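Local coordinates for protein 47 KDA membrane antigen (Treponema pallidum, PDB 1O75) that binds penicillin and has zinc-stimulated carboxypeptidase activity on depsipeptide substrates, as a lipoprotein attached to the membrane of the syphilis spirochaete, at the interface of chains A and B. Residues are numbered along the deposited sequence; one frame, centred on the assembly and turned at random. Chains: chain A/B, 47 KDA membrane antigen.

Contact 1: the interface of chains A and B. Residues chain A 114, 116-118, 245, 290; chain B 240-243.
A:His245 ND1 meets two carboxylate oxygens of B:Glu242, donating to OE2 at 2.8 Å and lying 2.9 Å from OE1, so one N-H is probably shared between them. A loop of chain B is here set against the start of a helix and loops of chain A in Tp47, a penicillin-binding protein; the non-lipidated construct is monomeric in solution but crystallises as a dimer, so the pairing may belong to the crystal. The carboxylate comes to the edge of the imidazole, in the ring plane, but is itself turned 43° from that plane, and OE2 is met from above the carboxylate. The ring is held by its own chain, with A:Arg290 CG over the centre of one face and A:Leu114 CD2 toward the rim of the other. B:Glu242 reaches it with CG anti to the backbone N (chi1 154°) and an extended chain beyond, its CD resting 3.7 Å from A:Gly118 CA. A:Arg290 approaches tip to tip, placing NH1 3.3 Å from B:Glu242 CG; A:Arg290 NE stays 4.0 Å from B:Glu242 OE1, and this nearby positive charge may favour the ionised acid. The backbone fixes the base of the glutamate: B:Glu242 N donates to A:Glu116 O at 2.9 Å, nearly straight and on a carbonyl lone pair. One water joins A:Arg290 NH1 to B:Leu243 N, and another joins A:Asp117 O to B:Gly240 O.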
# COMPACT_ATOMS: atom_id res chain seq x y z
N LEU A 114 -10.19 -3.94 19.32
CA LEU A 114 -10.36 -3.13 18.13
C LEU A 114 -11.87 -2.98 17.97
O LEU A 114 -12.57 -3.98 17.86
CB LEU A 114 -9.81 -3.85 16.91
CG LEU A 114 -9.92 -3.03 15.63
CD1 LEU A 114 -8.91 -1.90 15.69
CD2 LEU A 114 -9.67 -3.91 14.42
N GLU A 116 -15.62 -2.10 16.32
CA GLU A 116 -16.25 -2.45 15.05
C GLU A 116 -15.96 -1.43 13.95
O GLU A 116 -15.96 -1.76 12.75
CB GLU A 116 -17.76 -2.57 15.23
CG GLU A 116 -18.18 -3.69 16.16
CD GLU A 116 -17.63 -5.03 15.71
OE1 GLU A 116 -17.97 -5.46 14.59
OE2 GLU A 116 -16.86 -5.65 16.47
N ASP A 117 -15.75 -0.19 14.37
CA ASP A 117 -15.47 0.89 13.45
C ASP A 117 -13.97 1.02 13.11
O ASP A 117 -13.55 1.96 12.44
CB ASP A 117 -15.99 2.20 14.05
CG ASP A 117 -15.35 2.53 15.40
OD1 ASP A 117 -14.58 1.70 15.94
OD2 ASP A 117 -15.61 3.63 15.92
N GLY A 118 -13.16 0.06 13.57
CA GLY A 118 -11.73 0.11 13.28
C GLY A 118 -10.90 0.96 14.23
O GLY A 118 -9.71 1.17 14.01
N HIS A 245 -8.69 -7.72 10.48
CA HIS A 245 -7.99 -6.56 11.01
C HIS A 245 -7.80 -6.75 12.52
O HIS A 245 -6.72 -6.50 13.06
CB HIS A 245 -8.80 -5.28 10.74
CG HIS A 245 -8.05 -4.02 11.04
ND1 HIS A 245 -8.67 -2.79 11.09
CD2 HIS A 245 -6.74 -3.79 11.26
CE1 HIS A 245 -7.76 -1.85 11.31
NE2 HIS A 245 -6.58 -2.44 11.42
N ARG A 290 -4.86 -2.08 7.96
CA ARG A 290 -5.32 -3.42 7.61
C ARG A 290 -4.33 -4.42 6.99
O ARG A 290 -4.62 -5.61 6.93
CB ARG A 290 -6.59 -3.28 6.75
CG ARG A 290 -7.82 -2.98 7.60
CD ARG A 290 -9.06 -2.58 6.82
NE ARG A 290 -9.11 -1.14 6.58
CZ ARG A 290 -10.24 -0.48 6.32
NH1 ARG A 290 -11.39 -1.14 6.26
NH2 ARG A 290 -10.22 0.84 6.12
N GLY B 240 -21.47 2.52 9.90
CA GLY B 240 -20.26 3.05 10.51
C GLY B 240 -19.15 2.03 10.71
O GLY B 240 -18.00 2.40 10.97
N SER B 241 -19.47 0.74 10.59
CA SER B 241 -18.48 -0.32 10.76
C SER B 241 -17.44 -0.33 9.65
O SER B 241 -17.73 0.02 8.51
CB SER B 241 -19.14 -1.70 10.75
OG SER B 241 -19.95 -1.88 11.89
N GLU B 242 -16.23 -0.76 10.00
CA GLU B 242 -15.14 -0.88 9.05
C GLU B 242 -15.43 -2.13 8.24
O GLU B 242 -15.92 -3.14 8.77
CB GLU B 242 -13.84 -0.98 9.85
CG GLU B 242 -12.68 -1.69 9.19
CD GLU B 242 -11.52 -1.82 10.17
OE1 GLU B 242 -10.71 -0.87 10.27
OE2 GLU B 242 -11.45 -2.85 10.87
N LEU B 243 -15.16 -2.08 6.94
CA LEU B 243 -15.41 -3.21 6.06
C LEU B 243 -14.36 -4.31 6.24
O LEU B 243 -13.18 -4.01 6.43
CB LEU B 243 -15.38 -2.77 4.60
CG LEU B 243 -16.49 -1.83 4.11
CD1 LEU B 243 -16.07 -1.15 2.81
CD2 LEU B 243 -17.79 -2.62 3.93
O HOH W 1 -13.98 0.49 6.11
O HOH W 2 -15.23 2.76 10.34

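Contact 2: the interface of chains A and B. Residues chain A 86-88; chain B 221, 332, 376, 401-402, 405.
A water-mediated, arginine-stacked interface joins a loop of one Tp47 copy to the end of a strand in the other, adding a polar patch to a crystal dimer of a probable monomer. The guanidinium groups of A:Arg88 and B:Arg401 lie face to face, their planes 7° apart, with CZ of A:Arg88 3.6 Å from CZ of B:Arg401. Carboxylates on both sides probably offset the repulsion of the like charges. A:Asp86 OD2 takes NE of A:Arg88 at 2.7 Å on its syn lone pair and also accepts from NH2, while B:Asp376 OD1 takes NH2 of B:Arg401 at 2.9 Å in a nearly straight bond. Longer salt bridges cross the interface, A:Arg88 NH2 to B:Asp376 OD1 (3.6 Å) and B:Arg401 NE to A:Asp86 OD2 (3.7 Å). Both arginine chains bend at chi3, which helps to bring the flat ends over one another. No N or O reaches hydrogen-bonding distance across the contact, so water does the linking. Water 5 joins A:Asp86 OD2, B:Asp376 OD1 and B:Arg401 NE. Beside the stack, A:Ser87 sets CB 3.8 Å from B:Leu332 CD1, and its OG binds water 4, shared with B:Phe402 N and O and B:Phe405 O. Water 3 connects A:Ser87 O to B:Tyr221 OH. The A residues lie between strands 80-85 and 91-98; B:Arg401 is the last residue of strand 396-401.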
# COMPACT_ATOMS: atom_id res chain seq x y z
N ASP A 86 -4.57 19.93 3.90
CA ASP A 86 -3.79 20.23 2.70
C ASP A 86 -4.54 19.83 1.43
O ASP A 86 -5.70 19.40 1.49
CB ASP A 86 -2.42 19.54 2.76
CG ASP A 86 -2.51 18.03 2.61
OD1 ASP A 86 -3.63 17.49 2.51
OD2 ASP A 86 -1.44 17.38 2.60
N SER A 87 -3.89 19.98 0.28
CA SER A 87 -4.51 19.66 -1.00
C SER A 87 -4.85 18.18 -1.21
O SER A 87 -5.54 17.84 -2.17
CB SER A 87 -3.62 20.15 -2.14
OG SER A 87 -2.41 19.43 -2.14
N ARG A 88 -4.34 17.31 -0.33
CA ARG A 88 -4.62 15.87 -0.40
C ARG A 88 -5.85 15.54 0.45
O ARG A 88 -6.38 14.44 0.38
CB ARG A 88 -3.44 15.04 0.16
CG ARG A 88 -2.13 15.18 -0.60
CD ARG A 88 -0.98 14.51 0.14
NE ARG A 88 -0.72 15.10 1.46
CZ ARG A 88 0.25 14.72 2.28
NH1 ARG A 88 1.08 13.73 1.94
NH2 ARG A 88 0.40 15.31 3.47
N TYR B 221 -2.68 14.79 -7.39
CA TYR B 221 -2.50 15.42 -8.70
C TYR B 221 -1.42 14.75 -9.57
O TYR B 221 -1.36 14.99 -10.78
CB TYR B 221 -2.21 16.92 -8.52
CG TYR B 221 -3.34 17.66 -7.87
CD1 TYR B 221 -3.43 17.77 -6.48
CD2 TYR B 221 -4.38 18.18 -8.64
CE1 TYR B 221 -4.54 18.37 -5.87
CE2 TYR B 221 -5.49 18.79 -8.05
CZ TYR B 221 -5.57 18.87 -6.66
OH TYR B 221 -6.69 19.45 -6.09
N LEU B 332 -8.17 21.52 -7.32
CA LEU B 332 -7.60 22.85 -7.38
C LEU B 332 -7.06 23.27 -8.74
O LEU B 332 -6.73 22.43 -9.57
CB LEU B 332 -6.47 22.97 -6.34
CG LEU B 332 -6.99 22.85 -4.90
CD1 LEU B 332 -5.84 22.62 -3.95
CD2 LEU B 332 -7.78 24.13 -4.53
N ASP B 376 6.30 15.80 3.94
CA ASP B 376 5.44 16.91 4.30
C ASP B 376 6.11 17.98 5.15
O ASP B 376 5.60 18.35 6.21
CB ASP B 376 4.22 16.36 5.04
CG ASP B 376 3.07 17.33 5.04
OD1 ASP B 376 2.79 17.89 3.96
OD2 ASP B 376 2.44 17.52 6.11
N ARG B 401 3.23 20.87 -2.51
CA ARG B 401 1.79 20.98 -2.37
C ARG B 401 1.44 22.41 -1.97
O ARG B 401 1.93 22.92 -0.96
CB ARG B 401 1.28 20.00 -1.31
CG ARG B 401 1.25 18.55 -1.77
CD ARG B 401 0.65 17.65 -0.72
NE ARG B 401 1.55 17.45 0.41
CZ ARG B 401 2.60 16.64 0.40
NH1 ARG B 401 2.90 15.94 -0.68
NH2 ARG B 401 3.37 16.54 1.48
N PHE B 402 0.62 23.07 -2.79
CA PHE B 402 0.20 24.43 -2.48
C PHE B 402 -1.16 24.39 -1.81
O PHE B 402 -1.86 23.37 -1.82
CB PHE B 402 0.10 25.27 -3.75
CG PHE B 402 1.32 25.22 -4.62
CD1 PHE B 402 1.39 24.35 -5.70
CD2 PHE B 402 2.40 26.07 -4.37
CE1 PHE B 402 2.51 24.31 -6.52
CE2 PHE B 402 3.53 26.05 -5.19
CZ PHE B 402 3.58 25.17 -6.27
N PHE B 405 -3.53 25.58 -5.11
CA PHE B 405 -3.25 25.01 -6.42
C PHE B 405 -2.91 23.53 -6.37
O PHE B 405 -2.51 23.02 -5.32
CB PHE B 405 -2.07 25.73 -7.09
CG PHE B 405 -2.27 27.21 -7.25
CD1 PHE B 405 -1.94 28.09 -6.22
CD2 PHE B 405 -2.78 27.72 -8.43
CE1 PHE B 405 -2.12 29.46 -6.37
CE2 PHE B 405 -2.96 29.09 -8.60
CZ PHE B 405 -2.63 29.97 -7.56
O HOH W 3 -7.20 19.21 -3.58
O HOH W 4 -1.10 21.11 -3.71
O HOH W 5 0.79 18.85 2.72

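Contact 3: the interface of chains A and B. Residues chain A 361-362, 375-378, 401; chain B 82, 92-96, 146.
Backbone pairing comes first: A:Gln377 forms a parallel beta bridge with B:Tyr95 of strand 91-98. B:Tyr95 N donates to A:Asp376 O at 2.9 Å and A:Ala378 N to B:Tyr95 O at 3.0 Å, each donor standing above the plane of its carbonyl. B:Lys146 NZ adds a bond to A:Ser375 O at 2.9 Å, in the carbonyl plane, after its chain bends at chi3 and chi4; its CG lies over the rim of the B:Tyr95 ring. Among the charged pairs, B:Lys92 crosses A:Asp376 at about a right angle and puts NZ 2.6 Å from OD1, above the carboxylate plane. A:Arg401 grips B:Glu94 side-on, NE (3.2 Å) and NH2 (3.3 Å) both meeting OE1 in the guanidinium plane. The other oxygen, OE2, accepts from B:Gln82 NE2 on its anti lone pair, so both ends of the carboxylate are held. Water bridges A:Asp376 OD2 to B:Trp93 O and A:Ala361 O to B:Gln82 OE1. In the apolar contacts, A:Ala378 CB sits 3.9 Å from B:Gln82 CD, and A:Asp376 CA packs on B:Glu94 CG. The site joins the short strand 377-379 of chain A to strand 91-98 of chain B, knitting together the dimer seen in the crystal.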
# COMPACT_ATOMS: atom_id res chain seq x y z
N ALA A 361 18.80 -13.28 -15.77
CA ALA A 361 18.61 -11.86 -15.46
C ALA A 361 17.29 -11.42 -16.09
O ALA A 361 16.76 -12.10 -16.98
CB ALA A 361 19.75 -11.03 -16.02
N ALA A 362 16.74 -10.30 -15.63
CA ALA A 362 15.50 -9.80 -16.20
C ALA A 362 15.51 -8.28 -16.09
O ALA A 362 16.28 -7.72 -15.32
CB ALA A 362 14.31 -10.37 -15.45
N SER A 375 8.32 -5.14 -19.14
CA SER A 375 8.26 -5.65 -17.77
C SER A 375 8.45 -7.16 -17.71
O SER A 375 8.01 -7.88 -18.61
CB SER A 375 6.92 -5.30 -17.12
OG SER A 375 5.84 -5.75 -17.91
N ASP A 376 9.09 -7.64 -16.64
CA ASP A 376 9.34 -9.07 -16.46
C ASP A 376 9.86 -9.68 -17.76
O ASP A 376 9.34 -10.69 -18.26
CB ASP A 376 8.06 -9.75 -16.03
CG ASP A 376 7.45 -9.09 -14.80
OD1 ASP A 376 8.24 -8.54 -14.01
OD2 ASP A 376 6.22 -9.14 -14.64
N GLN A 377 10.88 -9.03 -18.30
CA GLN A 377 11.51 -9.42 -19.55
C GLN A 377 12.84 -10.11 -19.24
O GLN A 377 13.79 -9.47 -18.77
CB GLN A 377 11.78 -8.17 -20.41
CG GLN A 377 12.47 -8.45 -21.73
CD GLN A 377 11.65 -9.38 -22.62
OE1 GLN A 377 10.48 -9.12 -22.90
NE2 GLN A 377 12.27 -10.47 -23.06
N ALA A 378 12.91 -11.40 -19.52
CA ALA A 378 14.13 -12.16 -19.28
C ALA A 378 15.14 -11.69 -20.32
O ALA A 378 14.78 -11.41 -21.46
CB ALA A 378 13.85 -13.68 -19.46
N ARG A 401 17.49 -6.83 -12.95
CA ARG A 401 17.42 -7.67 -11.76
C ARG A 401 18.31 -8.90 -11.96
O ARG A 401 18.14 -9.65 -12.92
CB ARG A 401 15.97 -8.11 -11.48
CG ARG A 401 15.03 -6.97 -11.07
CD ARG A 401 13.65 -7.49 -10.70
NE ARG A 401 12.90 -8.01 -11.85
CZ ARG A 401 12.37 -7.26 -12.81
NH1 ARG A 401 12.49 -5.94 -12.77
NH2 ARG A 401 11.70 -7.82 -13.81
N GLN B 82 10.87 -18.09 -16.35
CA GLN B 82 11.59 -18.40 -15.13
C GLN B 82 10.82 -17.80 -13.95
O GLN B 82 10.28 -16.68 -14.04
CB GLN B 82 13.00 -17.80 -15.23
CG GLN B 82 12.98 -16.33 -15.72
CD GLN B 82 14.34 -15.77 -16.19
OE1 GLN B 82 14.90 -16.22 -17.20
NE2 GLN B 82 14.85 -14.78 -15.46
N LYS B 92 6.26 -14.84 -9.15
CA LYS B 92 5.87 -14.20 -10.41
C LYS B 92 6.80 -14.78 -11.48
O LYS B 92 7.78 -15.47 -11.15
CB LYS B 92 6.05 -12.68 -10.34
CG LYS B 92 7.46 -12.27 -10.03
CD LYS B 92 7.62 -10.77 -10.07
CE LYS B 92 7.48 -10.25 -11.48
NZ LYS B 92 7.55 -8.77 -11.47
N TRP B 93 6.51 -14.49 -12.75
CA TRP B 93 7.29 -15.04 -13.86
C TRP B 93 7.89 -14.00 -14.79
O TRP B 93 7.27 -12.98 -15.06
CB TRP B 93 6.41 -16.00 -14.66
CG TRP B 93 6.09 -17.22 -13.87
CD1 TRP B 93 6.80 -18.38 -13.85
CD2 TRP B 93 5.09 -17.33 -12.84
NE1 TRP B 93 6.32 -19.21 -12.85
CE2 TRP B 93 5.28 -18.58 -12.21
CE3 TRP B 93 4.07 -16.48 -12.37
CZ2 TRP B 93 4.47 -19.02 -11.14
CZ3 TRP B 93 3.26 -16.92 -11.30
CH2 TRP B 93 3.48 -18.18 -10.70
N GLU B 94 9.09 -14.29 -15.29
CA GLU B 94 9.80 -13.42 -16.21
C GLU B 94 9.82 -14.25 -17.50
O GLU B 94 10.08 -15.45 -17.46
CB GLU B 94 11.18 -13.09 -15.68
CG GLU B 94 11.06 -11.95 -14.67
CD GLU B 94 12.19 -11.89 -13.70
OE1 GLU B 94 12.21 -10.94 -12.88
OE2 GLU B 94 13.04 -12.80 -13.76
N TYR B 95 9.53 -13.60 -18.62
CA TYR B 95 9.36 -14.29 -19.89
C TYR B 95 10.21 -13.87 -21.07
O TYR B 95 10.81 -12.80 -21.09
CB TYR B 95 7.92 -14.10 -20.37
CG TYR B 95 6.81 -14.49 -19.44
CD1 TYR B 95 6.20 -15.73 -19.57
CD2 TYR B 95 6.31 -13.59 -18.49
CE1 TYR B 95 5.11 -16.07 -18.79
CE2 TYR B 95 5.20 -13.94 -17.69
CZ TYR B 95 4.61 -15.18 -17.85
OH TYR B 95 3.53 -15.58 -17.09
N GLU B 96 10.17 -14.75 -22.07
CA GLU B 96 10.79 -14.53 -23.36
C GLU B 96 9.64 -14.90 -24.29
O GLU B 96 8.97 -15.93 -24.08
CB GLU B 96 11.98 -15.46 -23.56
CG GLU B 96 12.86 -15.06 -24.73
CD GLU B 96 14.05 -15.99 -24.92
OE1 GLU B 96 14.73 -16.29 -23.91
OE2 GLU B 96 14.29 -16.42 -26.07
N LYS B 146 1.98 -14.53 -23.23
CA LYS B 146 2.17 -13.45 -22.27
C LYS B 146 1.27 -12.27 -22.66
O LYS B 146 1.38 -11.74 -23.77
CB LYS B 146 3.62 -13.00 -22.28
CG LYS B 146 3.93 -11.78 -21.39
CD LYS B 146 5.40 -11.43 -21.50
CE LYS B 146 5.68 -9.94 -21.39
NZ LYS B 146 6.15 -9.53 -20.03
O HOH W 6 17.20 -14.82 -18.30
O HOH W 7 5.07 -11.52 -14.43

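Contact 1 lies about 28 Å from contact 2 and 39 Å from contact 3, between C-alpha centres, and contacts 2 and 3 are about 38 Å apart, so the copies meet at widely spaced patches. Asp376 and Arg401 serve in both contacts 2 and 3, from chain B in the former and chain A in the latter, meeting different partners: the 86-88 turn in one, strand 91-98 in the other. The same surface is thus used in two ways, in keeping with an interface that is not an exact two-fold. Contact 1 shares no residue with either.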